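Local coordinates for uncharacterized protein (Shewanella amazonensis, PDB 2QVP) that is probably a zinc-dependent metallocarboxypeptidase or related hydrolase of the peptidase M14 family, its substrate not established, at residues S29-A32 / I33-R37; W12-E15 / I16-C19; Q250-D253 / Q254-L257. One frame throughout, in Å; residues are numbered along the deposited sequence.

Contact 1: S29-A32 / I33-R37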
ATOM      1  N   SER A  29      13.084 -10.439  -8.059  1.00  7.76           N
ATOM      2  CA  SER A  29      13.826 -11.628  -7.594  1.00  9.19           C
ATOM      3  C   SER A  29      13.575 -11.960  -6.122  1.00  9.75           C
ATOM      4  O   SER A  29      13.250 -13.112  -5.771  1.00  7.49           O
ATOM      5  CB  SER A  29      15.309 -11.420  -7.793  1.00 13.21           C
ATOM      6  OG  SER A  29      15.575 -11.443  -9.177  1.00 19.77           O
ATOM      7  N   LEU A  30      13.676 -10.935  -5.271  1.00  9.12           N
ATOM      8  CA  LEU A  30      13.483 -11.121  -3.841  1.00 10.76           C
ATOM      9  C   LEU A  30      12.013 -11.373  -3.479  1.00  8.96           C
ATOM     10  O   LEU A  30      11.736 -12.108  -2.535  1.00 11.34           O
ATOM     11  CB  LEU A  30      14.068  -9.955  -3.038  1.00 10.55           C
ATOM     12  CG  LEU A  30      15.567  -9.726  -3.234  1.00  7.76           C
ATOM     13  CD1 LEU A  30      16.017  -8.432  -2.522  1.00  8.64           C
ATOM     14  CD2 LEU A  30      16.426 -10.928  -2.833  1.00  7.75           C
ATOM     15  N   LEU A  31      11.105 -10.789  -4.239  1.00  8.93           N
ATOM     16  CA  LEU A  31       9.692 -10.983  -4.051  1.00 10.01           C
ATOM     17  C   LEU A  31       9.348 -12.437  -4.381  1.00 10.63           C
ATOM     18  O   LEU A  31       8.526 -13.014  -3.691  1.00  9.67           O
ATOM     19  CB  LEU A  31       8.893 -10.032  -4.935  1.00 10.86           C
ATOM     20  CG  LEU A  31       7.353 -10.079  -4.797  1.00 10.74           C
ATOM     21  CD1 LEU A  31       6.887  -9.669  -3.370  1.00 13.17           C
ATOM     22  CD2 LEU A  31       6.732  -9.205  -5.798  1.00  6.65           C
ATOM     23  N   ALA A  32       9.959 -13.002  -5.437  1.00  9.81           N
ATOM     24  CA  ALA A  32       9.737 -14.400  -5.808  1.00  9.06           C
ATOM     25  C   ALA A  32      10.200 -15.354  -4.699  1.00  7.99           C
ATOM     26  O   ALA A  32       9.536 -16.362  -4.442  1.00  5.05           O
ATOM     27  CB  ALA A  32      10.441 -14.755  -7.142  1.00  9.09           C
ATOM     28  N   ILE A  33      11.348 -15.052  -4.089  1.00  5.68           N
ATOM     29  CA  ILE A  33      11.890 -15.818  -2.975  1.00  6.51           C
ATOM     30  C   ILE A  33      10.889 -15.862  -1.841  1.00  6.52           C
ATOM     31  O   ILE A  33      10.638 -16.921  -1.283  1.00  7.56           O
ATOM     32  CB  ILE A  33      13.237 -15.227  -2.434  1.00  5.86           C
ATOM     33  CG1 ILE A  33      14.383 -15.447  -3.447  1.00  3.56           C
ATOM     34  CG2 ILE A  33      13.592 -15.848  -1.055  1.00  2.00           C
ATOM     35  CD1 ILE A  33      15.649 -14.595  -3.220  1.00  2.84           C
ATOM     36  N   GLU A  34      10.307 -14.711  -1.510  1.00  9.59           N
ATOM     37  CA  GLU A  34       9.309 -14.664  -0.431  1.00 10.83           C
ATOM     38  C   GLU A  34       8.004 -15.363  -0.790  1.00 11.72           C
ATOM     39  O   GLU A  34       7.426 -16.008   0.081  1.00  8.87           O
ATOM     40  CB  GLU A  34       9.024 -13.214   0.041  1.00 11.95           C
ATOM     41  CG  GLU A  34      10.209 -12.537   0.675  1.00 11.66           C
ATOM     42  CD  GLU A  34      10.848 -13.392   1.751  1.00 22.99           C
ATOM     43  OE1 GLU A  34      10.111 -14.106   2.467  1.00 15.41           O
ATOM     44  OE2 GLU A  34      12.087 -13.362   1.863  1.00 21.89           O
ATOM     45  N   THR A  35       7.561 -15.239  -2.046  1.00 10.60           N
ATOM     46  CA  THR A  35       6.346 -15.918  -2.517  1.00 12.44           C
ATOM     47  C   THR A  35       6.482 -17.439  -2.317  1.00 12.26           C
ATOM     48  O   THR A  35       5.595 -18.132  -1.832  1.00 11.70           O
ATOM     49  CB  THR A  35       6.078 -15.578  -4.011  1.00 11.60           C
ATOM     50  OG1 THR A  35       5.879 -14.167  -4.144  1.00 15.01           O
ATOM     51  CG2 THR A  35       4.869 -16.321  -4.559  1.00 16.25           C
ATOM     52  N   GLU A  36       7.644 -17.919  -2.706  1.00 13.68           N
ATOM     53  CA  GLU A  36       8.026 -19.297  -2.632  1.00 12.97           C
ATOM     54  C   GLU A  36       8.192 -19.774  -1.169  1.00  9.15           C
ATOM     55  O   GLU A  36       7.714 -20.861  -0.797  1.00  9.37           O
ATOM     56  CB  GLU A  36       9.305 -19.429  -3.486  1.00 12.71           C
ATOM     57  CG  GLU A  36       9.760 -20.777  -3.694  1.00 19.81           C
ATOM     58  CD  GLU A  36      10.982 -20.881  -4.600  1.00 19.86           C
ATOM     59  OE1 GLU A  36      11.109 -20.196  -5.646  1.00 28.65           O
ATOM     60  OE2 GLU A  36      11.823 -21.700  -4.229  1.00 24.88           O
ATOM     61  N   ARG A  37       8.822 -18.953  -0.334  1.00  8.07           N
ATOM     62  CA  ARG A  37       9.042 -19.332   1.060  1.00  7.01           C
ATOM     63  C   ARG A  37       7.720 -19.545   1.834  1.00 10.52           C
ATOM     64  O   ARG A  37       7.540 -20.557   2.504  1.00  8.11           O
ATOM     65  CB  ARG A  37       9.862 -18.288   1.794  1.00  6.26           C
ATOM     66  CG  ARG A  37      10.374 -18.806   3.144  1.00  6.42           C
ATOM     67  CD  ARG A  37      11.293 -17.813   3.801  1.00  6.85           C
ATOM     68  NE  ARG A  37      10.562 -16.573   4.085  1.00  9.99           N
ATOM     69  CZ  ARG A  37       9.777 -16.369   5.141  1.00  7.36           C
ATOM     70  NH1 ARG A  37       9.621 -17.294   6.078  1.00  2.82           N
ATOM     71  NH2 ARG A  37       9.167 -15.199   5.266  1.00 12.08           N
TER
HETATM   72  O   HOH W   1      13.541 -12.318  -0.435  1.00 18.74           O
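Glu34 reaches back over the turn to Leu30, and its side chain is instructive from root to tip. CB lies near the carbonyl oxygens of Leu30 and Leu31, and CG, set beside the backbone N with chi1 at -65°, comes within 3.6 Å of Leu30 O. A bend at the next bond turns the carboxylate so that its two oxygens serve different partners. OE2 accepts from a water, 2.9 Å away, that also donates to Leu30 O, joining the acid to the carbonyl its own backbone N already holds. OE1 is gripped side-on by Arg37: NE at 3.0 Å and NH2 both bond it, together making the salt bridge, with the oxygen in the guanidinium plane. Elsewhere on the turn, Leu31 O takes both Thr35 N and Thr35 OG1, the hydroxyl from above the carbonyl plane at 2.9 Å. Leu30 and Ile33 run side by side, CD2 against CD1 at 3.8 Å. These i to i+3 and i to i+4 pairs belong to helix 24-38, whose Leu30, Leu31 and Glu34 pack on helix 80-91, while Leu31 and Thr35 also meet Leu56 of strand 51-57.

Contact 2: W12-E15 / I16-C19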
ATOM      1  N   TRP A  12      17.349   6.124  -4.242  1.00 22.75           N
ATOM      2  CA  TRP A  12      18.139   5.960  -3.053  1.00 23.09           C
ATOM      3  C   TRP A  12      18.807   4.570  -3.045  1.00 23.39           C
ATOM      4  O   TRP A  12      18.402   3.654  -3.746  1.00 22.13           O
ATOM      5  CB  TRP A  12      17.279   6.122  -1.813  1.00 23.96           C
ATOM      6  CG  TRP A  12      16.531   7.412  -1.701  1.00 24.26           C
ATOM      7  CD1 TRP A  12      16.932   8.533  -1.027  1.00 23.06           C
ATOM      8  CD2 TRP A  12      15.231   7.709  -2.233  1.00 23.99           C
ATOM      9  NE1 TRP A  12      15.982   9.502  -1.116  1.00 22.12           N
ATOM     10  CE2 TRP A  12      14.926   9.036  -1.856  1.00 25.38           C
ATOM     11  CE3 TRP A  12      14.284   6.979  -2.971  1.00 25.38           C
ATOM     12  CZ2 TRP A  12      13.713   9.647  -2.189  1.00 23.59           C
ATOM     13  CZ3 TRP A  12      13.087   7.595  -3.325  1.00 20.31           C
ATOM     14  CH2 TRP A  12      12.816   8.917  -2.932  1.00 23.17           C
ATOM     15  N   ARG A  13      19.842   4.454  -2.223  1.00 26.47           N
ATOM     16  CA  ARG A  13      20.581   3.217  -2.012  1.00 24.16           C
ATOM     17  C   ARG A  13      19.993   2.608  -0.759  1.00 22.82           C
ATOM     18  O   ARG A  13      19.765   3.332   0.215  1.00 24.29           O
ATOM     19  CB  ARG A  13      22.083   3.551  -1.847  1.00 26.12           C
ATOM     20  CG  ARG A  13      23.004   2.520  -1.157  1.00 29.13           C
ATOM     21  CD  ARG A  13      23.221   1.225  -1.942  1.00 31.00           C
ATOM     22  NE  ARG A  13      24.028   0.257  -1.177  1.00 31.53           N
ATOM     23  CZ  ARG A  13      24.487  -0.923  -1.635  1.00 30.23           C
ATOM     24  NH1 ARG A  13      24.267  -1.324  -2.889  1.00 32.22           N
ATOM     25  NH2 ARG A  13      25.195  -1.722  -0.826  1.00 33.15           N
ATOM     26  N   SER A  14      19.722   1.306  -0.787  1.00 20.96           N
ATOM     27  CA  SER A  14      19.287   0.571   0.384  1.00 17.81           C
ATOM     28  C   SER A  14      20.414  -0.341   0.788  1.00 19.49           C
ATOM     29  O   SER A  14      20.957  -1.033  -0.071  1.00 19.81           O
ATOM     30  CB  SER A  14      18.091  -0.335   0.091  1.00 15.49           C
ATOM     31  OG  SER A  14      17.807  -1.191   1.208  1.00 16.57           O
ATOM     32  N   GLU A  15      20.751  -0.343   2.077  1.00 17.77           N
ATOM     33  CA  GLU A  15      21.728  -1.270   2.656  1.00 16.89           C
ATOM     34  C   GLU A  15      21.027  -2.544   3.098  1.00 14.74           C
ATOM     35  O   GLU A  15      21.636  -3.586   3.071  1.00 15.76           O
ATOM     36  CB  GLU A  15      22.444  -0.662   3.857  1.00 18.50           C
ATOM     37  CG  GLU A  15      23.164   0.667   3.598  1.00 24.01           C
ATOM     38  CD  GLU A  15      24.253   0.580   2.542  1.00 26.39           C
ATOM     39  OE1 GLU A  15      24.772  -0.535   2.286  1.00 21.76           O
ATOM     40  OE2 GLU A  15      24.594   1.652   1.986  1.00 36.20           O
ATOM     41  N   ILE A  16      19.765  -2.446   3.531  1.00 16.47           N
ATOM     42  CA  ILE A  16      18.917  -3.615   3.861  1.00 15.09           C
ATOM     43  C   ILE A  16      18.867  -4.540   2.633  1.00 16.49           C
ATOM     44  O   ILE A  16      19.044  -5.768   2.752  1.00 16.76           O
ATOM     45  CB  ILE A  16      17.495  -3.196   4.276  1.00 16.34           C
ATOM     46  CG1 ILE A  16      17.494  -2.496   5.636  1.00 16.40           C
ATOM     47  CG2 ILE A  16      16.533  -4.389   4.345  1.00 16.07           C
ATOM     48  CD1 ILE A  16      16.112  -1.876   5.976  1.00 10.21           C
ATOM     49  N   PHE A  17      18.702  -3.950   1.448  1.00 15.03           N
ATOM     50  CA  PHE A  17      18.663  -4.741   0.208  1.00 16.39           C
ATOM     51  C   PHE A  17      19.908  -4.669  -0.673  1.00 16.46           C
ATOM     52  O   PHE A  17      19.953  -5.375  -1.663  1.00 19.16           O
ATOM     53  CB  PHE A  17      17.399  -4.381  -0.562  1.00 15.95           C
ATOM     54  CG  PHE A  17      16.147  -4.738   0.192  1.00 17.95           C
ATOM     55  CD1 PHE A  17      15.746  -6.072   0.316  1.00 12.29           C
ATOM     56  CD2 PHE A  17      15.391  -3.759   0.812  1.00 13.73           C
ATOM     57  CE1 PHE A  17      14.593  -6.399   1.028  1.00 17.86           C
ATOM     58  CE2 PHE A  17      14.258  -4.089   1.502  1.00 13.24           C
ATOM     59  CZ  PHE A  17      13.848  -5.402   1.606  1.00 13.31           C
ATOM     60  N   GLU A  18      20.893  -3.840  -0.310  1.00 16.96           N
ATOM     61  CA  GLU A  18      22.180  -3.725  -1.024  1.00 18.43           C
ATOM     62  C   GLU A  18      21.976  -3.449  -2.510  1.00 16.14           C
ATOM     63  O   GLU A  18      22.523  -4.129  -3.356  1.00 15.42           O
ATOM     64  CB  GLU A  18      23.043  -4.974  -0.757  1.00 17.86           C
ATOM     65  CG  GLU A  18      23.273  -5.180   0.751  1.00 25.13           C
ATOM     66  CD  GLU A  18      24.188  -6.343   1.113  1.00 25.43           C
ATOM     67  OE1 GLU A  18      24.159  -7.386   0.425  1.00 37.56           O
ATOM     68  OE2 GLU A  18      24.902  -6.215   2.130  1.00 38.10           O
ATOM     69  N   CYS A  19      21.164  -2.436  -2.810  1.00 17.01           N
ATOM     70  CA  CYS A  19      20.844  -2.103  -4.189  1.00 14.43           C
ATOM     71  C   CYS A  19      20.209  -0.738  -4.264  1.00 12.43           C
ATOM     72  O   CYS A  19      19.934  -0.120  -3.254  1.00 11.48           O
ATOM     73  CB  CYS A  19      19.885  -3.164  -4.784  1.00 13.70           C
ATOM     74  SG  CYS A  19      18.226  -3.201  -4.047  1.00 12.66           S
TER
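Arg13 and Glu18 lie side by side across a tight beta hairpin and point the same way, their guanidinium and carboxylate planes only 18° apart. The charged ends do not meet: Arg13 NH2 and Glu18 OE2 are 5.4 Å apart. Instead the guanidinium is laid over the backbone of Glu18, just before the returning strand, with Glu18 CA under one face, offset toward the rim, and Arg13 NH1 3.1 Å from Glu18 C. Arg13 CG is anti to the backbone N (chi1 160°), and a bend at chi2 folds the rest of the chain across the hairpin. Glu15 OE2 lies at the guanidinium edge, in plane, while Arg13 NH2 makes a weak, long salt bridge of 3.4 Å to Glu15 OE1.

Ser14 is turned to the other face, along with Cys19. The backbones of these two residues form an antiparallel hydrogen-bonded pair, Ser14 N to Cys19 O at 2.9 Å being nearly straight. Glu18 and Cys19 both sit opposite Ser14, a G1 beta bulge, and Glu18 adopts the left-handed backbone conformation at its first position. Inside the turn, Ser14 OG accepts from Phe17 N at 2.9 Å. The Phe17 ring approaches that oxygen obliquely, CD2 at 3.5 Å, and carries Ile16 CG2 over one face.

Chemically, the two faces differ. The Arg13, Glu15 and Glu18 side is exposed; Arg13 has one weak salt bridge, to Glu15, and its charge probably also offsets that of Glu18 at longer range. On the buried side, Ser14 OG bonds both Phe17 N and Asp253, whose carboxylate also takes the backbone N of Glu15 and Ile16; this negative group is thus met by three polar hydrogen-bonding partners of the hairpin, an arrangement likely to stabilise its charge.

Contact 3: Q250-D253 / Q254-L257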
ATOM      1  N   GLN A 250      13.780  11.477   4.405  1.00 17.43           N
ATOM      2  CA  GLN A 250      14.429  10.659   5.414  1.00 16.27           C
ATOM      3  C   GLN A 250      15.203   9.557   4.728  1.00 15.77           C
ATOM      4  O   GLN A 250      14.990   9.327   3.529  1.00 14.70           O
ATOM      5  CB  GLN A 250      13.358  10.043   6.316  1.00 16.82           C
ATOM      6  CG  GLN A 250      12.506  11.075   7.055  1.00 18.25           C
ATOM      7  CD  GLN A 250      13.270  11.855   8.091  1.00 16.95           C
ATOM      8  OE1 GLN A 250      14.411  11.527   8.429  1.00 22.18           O
ATOM      9  NE2 GLN A 250      12.633  12.881   8.634  1.00 17.41           N
ATOM     10  N   PRO A 251      16.094   8.867   5.472  1.00 15.05           N
ATOM     11  CA  PRO A 251      16.849   7.776   4.841  1.00 15.45           C
ATOM     12  C   PRO A 251      15.942   6.614   4.433  1.00 14.45           C
ATOM     13  O   PRO A 251      15.030   6.246   5.192  1.00 14.62           O
ATOM     14  CB  PRO A 251      17.803   7.319   5.937  1.00 15.18           C
ATOM     15  CG  PRO A 251      17.796   8.451   6.965  1.00 14.70           C
ATOM     16  CD  PRO A 251      16.458   9.025   6.896  1.00 15.18           C
ATOM     17  N   LEU A 252      16.212   6.058   3.252  1.00 14.02           N
ATOM     18  CA  LEU A 252      15.409   4.987   2.673  1.00 11.09           C
ATOM     19  C   LEU A 252      15.189   3.815   3.624  1.00 10.76           C
ATOM     20  O   LEU A 252      14.046   3.407   3.831  1.00  6.78           O
ATOM     21  CB  LEU A 252      16.026   4.479   1.359  1.00 11.98           C
ATOM     22  CG  LEU A 252      15.219   3.415   0.571  1.00 13.51           C
ATOM     23  CD1 LEU A 252      13.981   4.005  -0.024  1.00 17.82           C
ATOM     24  CD2 LEU A 252      16.095   2.794  -0.518  1.00 12.41           C
ATOM     25  N   ASP A 253      16.255   3.280   4.209  1.00  9.81           N
ATOM     26  CA  ASP A 253      16.109   2.111   5.103  1.00  9.99           C
ATOM     27  C   ASP A 253      15.192   2.392   6.309  1.00  9.99           C
ATOM     28  O   ASP A 253      14.398   1.528   6.672  1.00  9.22           O
ATOM     29  CB  ASP A 253      17.480   1.530   5.471  1.00  9.65           C
ATOM     30  CG  ASP A 253      18.184   0.841   4.261  1.00 15.31           C
ATOM     31  OD1 ASP A 253      17.518   0.375   3.299  1.00 13.57           O
ATOM     32  OD2 ASP A 253      19.430   0.745   4.271  1.00 15.66           O
ATOM     33  N   GLN A 254      15.227   3.611   6.871  1.00  9.90           N
ATOM     34  CA  GLN A 254      14.289   3.976   7.941  1.00 10.27           C
ATOM     35  C   GLN A 254      12.837   3.963   7.429  1.00 11.11           C
ATOM     36  O   GLN A 254      11.928   3.406   8.077  1.00  9.62           O
ATOM     37  CB  GLN A 254      14.673   5.317   8.572  1.00 10.29           C
ATOM     38  CG  GLN A 254      15.956   5.200   9.412  1.00 15.49           C
ATOM     39  CD  GLN A 254      15.759   4.315  10.645  1.00 21.14           C
ATOM     40  OE1 GLN A 254      14.970   4.646  11.533  1.00 30.05           O
ATOM     41  NE2 GLN A 254      16.471   3.183  10.698  1.00 15.23           N
ATOM     42  N   ARG A 255      12.633   4.528   6.246  1.00 11.78           N
ATOM     43  CA  ARG A 255      11.312   4.464   5.608  1.00 14.80           C
ATOM     44  C   ARG A 255      10.880   3.025   5.312  1.00 12.15           C
ATOM     45  O   ARG A 255       9.702   2.701   5.461  1.00 10.92           O
ATOM     46  CB  ARG A 255      11.297   5.264   4.319  1.00 16.06           C
ATOM     47  CG  ARG A 255      11.386   6.788   4.489  1.00 19.79           C
ATOM     48  CD  ARG A 255      11.413   7.353   3.096  1.00 19.02           C
ATOM     49  NE  ARG A 255      12.718   7.460   2.541  1.00 26.28           N
ATOM     50  CZ  ARG A 255      13.010   7.490   1.246  1.00 17.83           C
ATOM     51  NH1 ARG A 255      12.104   7.324   0.269  1.00  9.53           N
ATOM     52  NH2 ARG A 255      14.279   7.615   0.943  1.00 26.49           N
ATOM     53  N   ILE A 256      11.829   2.178   4.887  1.00 10.62           N
ATOM     54  CA  ILE A 256      11.548   0.752   4.652  1.00  9.32           C
ATOM     55  C   ILE A 256      11.078   0.087   5.964  1.00 10.59           C
ATOM     56  O   ILE A 256      10.052  -0.619   5.979  1.00  9.06           O
ATOM     57  CB  ILE A 256      12.750  -0.000   4.012  1.00 10.92           C
ATOM     58  CG1 ILE A 256      12.933   0.434   2.551  1.00  5.55           C
ATOM     59  CG2 ILE A 256      12.551  -1.525   4.082  1.00  6.12           C
ATOM     60  CD1 ILE A 256      14.209  -0.083   1.891  1.00  6.46           C
ATOM     61  N   LEU A 257      11.782   0.359   7.063  1.00 11.80           N
ATOM     62  CA  LEU A 257      11.414  -0.247   8.349  1.00 11.29           C
ATOM     63  C   LEU A 257      10.074   0.240   8.862  1.00 10.20           C
ATOM     64  O   LEU A 257       9.316  -0.561   9.399  1.00 10.90           O
ATOM     65  CB  LEU A 257      12.512  -0.044   9.390  1.00 10.93           C
ATOM     66  CG  LEU A 257      13.831  -0.744   9.073  1.00  9.31           C
ATOM     67  CD1 LEU A 257      14.995  -0.230   9.955  1.00  6.60           C
ATOM     68  CD2 LEU A 257      13.646  -2.255   9.187  1.00 17.69           C
TER
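The N-terminal turn of helix 252-270, with Pro251 at the N-cap, is where Arg255 folds back to meet the backbone that leads into the helix. Its CG stands beside the backbone N, and a bend at chi3 (-88°) swings the guanidinium past the start of the helix to Gln250 O. NE at 3.1 Å and NH2 at 3.2 Å both bond this one oxygen weakly, each well off a straight line. Leu252 crosses the arginine at about a right angle: its CD1 lies over one guanidinium face, 3.5 Å above the plane and offset toward the rim. Outside the turn, NH1 forms a salt bridge with Glu170 and Trp12 makes a cation-pi contact. The Arg255 side chain is about 10 Å from that of Glu245, the predicted active-site proton donor/acceptor. A leucine in place of Arg255 would probably leave Glu170 without this cationic mate and Gln250 O without its two weak donors. The first main-chain bond of the turn joins Arg255 N to Pro251 O. One residue on, Ile256 runs alongside Asp253, whose carboxylate faces the hairpin of 12-19. The tip of Ile256 is shared by two neighbours, CD1 standing 3.6 Å from Asp253 OD1 and 3.9 Å from Leu252 CG.

From the N terminus the three contacts follow in series, none nested within or crossing another. Contact 2 comes first and closes the short hairpin between strands 13-14 and 19-20. Contact 1 comes next, inside helix 24-38, and touches the hairpin through Leu30 CD1 and Phe17 CD1, 3.7 Å apart. Contact 3 lies far along the sequence, at the start of helix 252-270, yet its centre is only about 10 Å from that of contact 2. Contacts 1 and 3 do not touch, their nearest atoms being about 10 Å apart. The hairpin therefore lies between an early and a late helix, and all three also meet helix 80-91.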